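Local coordinates for N-acyl-D-glutamate deacylase (Bordetella bronchiseptica, PDB 3GIP), which hydrolyses N-acyl-D-glutamate to release D-glutamate and a carboxylate, as a zinc-binding member of the amidohydrolase superfamily, at residues E5-I17 with R26-A38. Residues are numbered along the deposited sequence; the frame is centred on the assembly and turned at random.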
# COMPACT_ATOMS: atom_id res chain seq x y z
N GLU A 5 -4.93 -32.19 20.65
CA GLU A 5 -5.72 -32.05 19.39
C GLU A 5 -4.76 -31.83 18.22
O GLU A 5 -3.86 -30.99 18.30
CB GLU A 5 -6.69 -30.88 19.50
CG GLU A 5 -7.73 -30.83 18.39
CD GLU A 5 -8.69 -29.67 18.54
OE1 GLU A 5 -9.23 -29.49 19.65
OE2 GLU A 5 -8.92 -28.95 17.55
N LYS A 6 -4.97 -32.57 17.14
CA LYS A 6 -4.11 -32.47 15.97
C LYS A 6 -4.04 -31.05 15.41
O LYS A 6 -5.05 -30.34 15.33
CB LYS A 6 -4.61 -33.43 14.88
CG LYS A 6 -3.65 -33.60 13.72
CD LYS A 6 -4.11 -34.74 12.82
CE LYS A 6 -3.11 -35.01 11.71
NZ LYS A 6 -3.51 -36.19 10.89
N LEU A 7 -2.83 -30.64 15.03
CA LEU A 7 -2.61 -29.32 14.46
C LEU A 7 -2.95 -29.36 12.97
O LEU A 7 -2.79 -30.40 12.33
CB LEU A 7 -1.14 -28.91 14.62
CG LEU A 7 -0.62 -28.58 16.01
CD1 LEU A 7 0.90 -28.43 15.97
CD2 LEU A 7 -1.27 -27.31 16.52
N ASP A 8 -3.42 -28.24 12.44
CA ASP A 8 -3.76 -28.18 11.02
C ASP A 8 -2.49 -27.95 10.21
O ASP A 8 -2.39 -28.39 9.06
CB ASP A 8 -4.76 -27.06 10.75
CG ASP A 8 -6.13 -27.36 11.33
OD1 ASP A 8 -6.62 -28.49 11.14
OD2 ASP A 8 -6.71 -26.47 11.98
N PHE A 9 -1.52 -27.28 10.82
CA PHE A 9 -0.27 -26.97 10.15
C PHE A 9 0.83 -26.77 11.19
O PHE A 9 0.57 -26.36 12.32
CB PHE A 9 -0.42 -25.68 9.34
CG PHE A 9 0.14 -25.76 7.94
CD1 PHE A 9 -0.71 -25.65 6.84
CD2 PHE A 9 1.51 -25.91 7.72
CE1 PHE A 9 -0.20 -25.69 5.54
CE2 PHE A 9 2.02 -25.95 6.42
CZ PHE A 9 1.16 -25.84 5.33
N LYS A 10 2.06 -27.09 10.82
CA LYS A 10 3.19 -26.87 11.71
C LYS A 10 4.39 -26.55 10.83
O LYS A 10 4.58 -27.16 9.78
CB LYS A 10 3.46 -28.08 12.61
CG LYS A 10 4.09 -29.29 11.95
CD LYS A 10 4.43 -30.32 13.02
CE LYS A 10 5.13 -31.55 12.46
NZ LYS A 10 5.50 -32.52 13.54
N ILE A 11 5.18 -25.57 11.26
CA ILE A 11 6.37 -25.15 10.54
C ILE A 11 7.52 -25.36 11.51
O ILE A 11 7.64 -24.65 12.52
CB ILE A 11 6.27 -23.67 10.15
CG1 ILE A 11 5.00 -23.45 9.32
CG2 ILE A 11 7.51 -23.25 9.37
CD1 ILE A 11 4.70 -22.00 9.01
N THR A 12 8.38 -26.32 11.20
CA THR A 12 9.47 -26.67 12.10
C THR A 12 10.90 -26.43 11.63
O THR A 12 11.17 -26.24 10.44
CB THR A 12 9.36 -28.15 12.49
OG1 THR A 12 10.46 -28.50 13.34
CG2 THR A 12 9.39 -29.03 11.24
N GLY A 13 11.82 -26.44 12.59
CA GLY A 13 13.24 -26.27 12.31
C GLY A 13 13.76 -24.89 11.97
O GLY A 13 14.97 -24.72 11.81
N GLY A 14 12.87 -23.91 11.86
CA GLY A 14 13.31 -22.58 11.51
C GLY A 14 13.54 -21.63 12.67
O GLY A 14 13.45 -22.01 13.84
N TRP A 15 13.85 -20.38 12.33
CA TRP A 15 14.08 -19.34 13.32
C TRP A 15 12.94 -18.35 13.24
O TRP A 15 12.62 -17.81 12.17
CB TRP A 15 15.41 -18.63 13.06
CG TRP A 15 16.59 -19.47 13.44
CD1 TRP A 15 17.11 -20.53 12.75
CD2 TRP A 15 17.37 -19.35 14.64
NE1 TRP A 15 18.16 -21.08 13.44
CE2 TRP A 15 18.34 -20.38 14.60
CE3 TRP A 15 17.35 -18.49 15.74
CZ2 TRP A 15 19.28 -20.56 15.63
CZ3 TRP A 15 18.28 -18.67 16.76
CH2 TRP A 15 19.23 -19.70 16.69
N ILE A 16 12.31 -18.11 14.38
CA ILE A 16 11.18 -17.20 14.44
C ILE A 16 11.54 -15.74 14.69
O ILE A 16 12.27 -15.42 15.62
CB ILE A 16 10.20 -17.61 15.56
CG1 ILE A 16 9.61 -18.99 15.27
CG2 ILE A 16 9.10 -16.57 15.71
CD1 ILE A 16 8.67 -19.03 14.11
N ILE A 17 11.03 -14.86 13.83
CA ILE A 17 11.18 -13.42 14.00
C ILE A 17 9.70 -13.08 14.09
O ILE A 17 9.00 -13.01 13.08
CB ILE A 17 11.86 -12.75 12.78
CG1 ILE A 17 13.35 -13.12 12.76
CG2 ILE A 17 11.70 -11.23 12.87
CD1 ILE A 17 14.19 -12.34 11.77
N ARG A 26 15.09 -19.93 17.81
CA ARG A 26 14.84 -21.26 17.26
C ARG A 26 13.59 -21.85 17.91
O ARG A 26 13.60 -22.19 19.09
CB ARG A 26 16.04 -22.17 17.52
CG ARG A 26 15.78 -23.64 17.23
CD ARG A 26 15.67 -23.94 15.74
NE ARG A 26 15.11 -25.27 15.51
CZ ARG A 26 13.81 -25.55 15.55
NH1 ARG A 26 12.93 -24.59 15.80
NH2 ARG A 26 13.39 -26.79 15.36
N ALA A 27 12.52 -21.97 17.13
CA ALA A 27 11.26 -22.51 17.63
C ALA A 27 10.34 -22.92 16.48
O ALA A 27 10.50 -22.44 15.36
CB ALA A 27 10.57 -21.47 18.51
N ASP A 28 9.39 -23.81 16.77
CA ASP A 28 8.44 -24.26 15.77
C ASP A 28 7.12 -23.53 15.94
O ASP A 28 6.79 -23.07 17.04
CB ASP A 28 8.20 -25.77 15.88
CG ASP A 28 9.48 -26.58 15.83
OD1 ASP A 28 10.43 -26.15 15.15
OD2 ASP A 28 9.54 -27.65 16.47
N LEU A 29 6.35 -23.42 14.86
CA LEU A 29 5.07 -22.74 14.90
C LEU A 29 3.94 -23.72 14.59
O LEU A 29 4.01 -24.45 13.60
CB LEU A 29 5.05 -21.59 13.88
CG LEU A 29 3.80 -20.70 13.83
CD1 LEU A 29 3.84 -19.70 14.97
CD2 LEU A 29 3.77 -19.97 12.50
N GLY A 30 2.92 -23.72 15.44
CA GLY A 30 1.78 -24.60 15.23
C GLY A 30 0.53 -23.82 14.90
O GLY A 30 0.27 -22.76 15.48
N VAL A 31 -0.26 -24.34 13.97
CA VAL A 31 -1.49 -23.67 13.55
C VAL A 31 -2.71 -24.57 13.67
O VAL A 31 -2.66 -25.76 13.36
CB VAL A 31 -1.38 -23.19 12.08
CG1 VAL A 31 -2.69 -22.55 11.64
CG2 VAL A 31 -0.23 -22.20 11.94
N ARG A 32 -3.82 -24.00 14.12
CA ARG A 32 -5.07 -24.74 14.23
C ARG A 32 -6.24 -23.77 14.14
O ARG A 32 -6.26 -22.73 14.79
CB ARG A 32 -5.16 -25.52 15.54
CG ARG A 32 -6.36 -26.46 15.56
CD ARG A 32 -6.63 -27.07 16.92
NE ARG A 32 -5.51 -27.87 17.42
CZ ARG A 32 -4.71 -27.50 18.41
NH1 ARG A 32 -4.91 -26.34 19.03
NH2 ARG A 32 -3.72 -28.29 18.80
N ASP A 33 -7.22 -24.13 13.31
CA ASP A 33 -8.41 -23.31 13.12
C ASP A 33 -8.08 -21.90 12.66
O ASP A 33 -8.73 -20.93 13.06
CB ASP A 33 -9.23 -23.28 14.41
CG ASP A 33 -9.65 -24.66 14.86
OD1 ASP A 33 -10.26 -25.39 14.05
OD2 ASP A 33 -9.37 -25.02 16.03
N GLY A 34 -7.05 -21.79 11.82
CA GLY A 34 -6.64 -20.51 11.28
C GLY A 34 -5.81 -19.62 12.19
O GLY A 34 -5.37 -18.55 11.78
N ARG A 35 -5.58 -20.07 13.42
CA ARG A 35 -4.83 -19.29 14.39
C ARG A 35 -3.53 -19.97 14.81
O ARG A 35 -3.35 -21.17 14.59
CB ARG A 35 -5.68 -19.07 15.64
CG ARG A 35 -7.05 -18.50 15.39
CD ARG A 35 -7.06 -17.00 15.58
NE ARG A 35 -8.41 -16.47 15.67
CZ ARG A 35 -8.70 -15.24 16.08
NH1 ARG A 35 -7.72 -14.42 16.43
NH2 ARG A 35 -9.96 -14.83 16.13
N ILE A 36 -2.64 -19.19 15.41
CA ILE A 36 -1.39 -19.74 15.91
C ILE A 36 -1.78 -20.45 17.20
O ILE A 36 -2.16 -19.81 18.18
CB ILE A 36 -0.36 -18.62 16.19
CG1 ILE A 36 -0.06 -17.87 14.89
CG2 ILE A 36 0.91 -19.21 16.78
CD1 ILE A 36 0.91 -16.73 15.05
N ALA A 37 -1.70 -21.78 17.18
CA ALA A 37 -2.09 -22.58 18.33
C ALA A 37 -0.97 -22.82 19.34
O ALA A 37 -1.24 -23.07 20.51
CB ALA A 37 -2.64 -23.93 17.85
N ALA A 38 0.27 -22.74 18.89
CA ALA A 38 1.39 -22.96 19.79
C ALA A 38 2.73 -22.60 19.15
O ALA A 38 2.86 -22.58 17.93
CB ALA A 38 1.42 -24.42 20.24
O HOH W 1 -5.89 -23.76 10.17
O HOH W 2 10.07 -23.22 12.63
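Phe9 and Ile11 pair with Val31 and Leu29 through antiparallel backbone bonds, Ile11 N reaching Leu29 O at 2.8 Å. At the far end, Asp8 N and Phe9 N share Val31 O, a classic beta bulge.

Polar side chains hold both ends. Asp28 OD1 is gripped by three N-H donors: Gly13 N (2.9 Å, from above the carboxylate plane) and, end-on, both NH1 and NH2 of Arg26. Thr12 OG1 adds a weak bond. The bend at chi2 (72°) folds Arg26 back over Gly13, whose CA lies against one guanidinium face. A water links Ile11 O, Gly14 N and Ala27 O where the pairing breaks. At the other end Arg32 NH2 meets Glu5 O at 2.7 Å, and NE points at Lys6 O. Leu7 CD2 and Glu5 CB cover opposite faces of that guanidinium. Asp8 OD2 takes the N-H of Asp33 in a nearly straight bond (171°), tying down the type I' turn 32-35; Asp8 OD1 makes a salt bridge with Arg48.

Apolar contacts include Phe9 CB on Val31 CB, Ile11 CD1 beside Leu29 CD2, and Arg26 CB over the six-membered ring of Trp15 (CH-pi).

These N-terminal strands pack on C-terminal strand 428-431 in a small beta-domain beside the catalytic TIM barrel, as in many amidohydrolases.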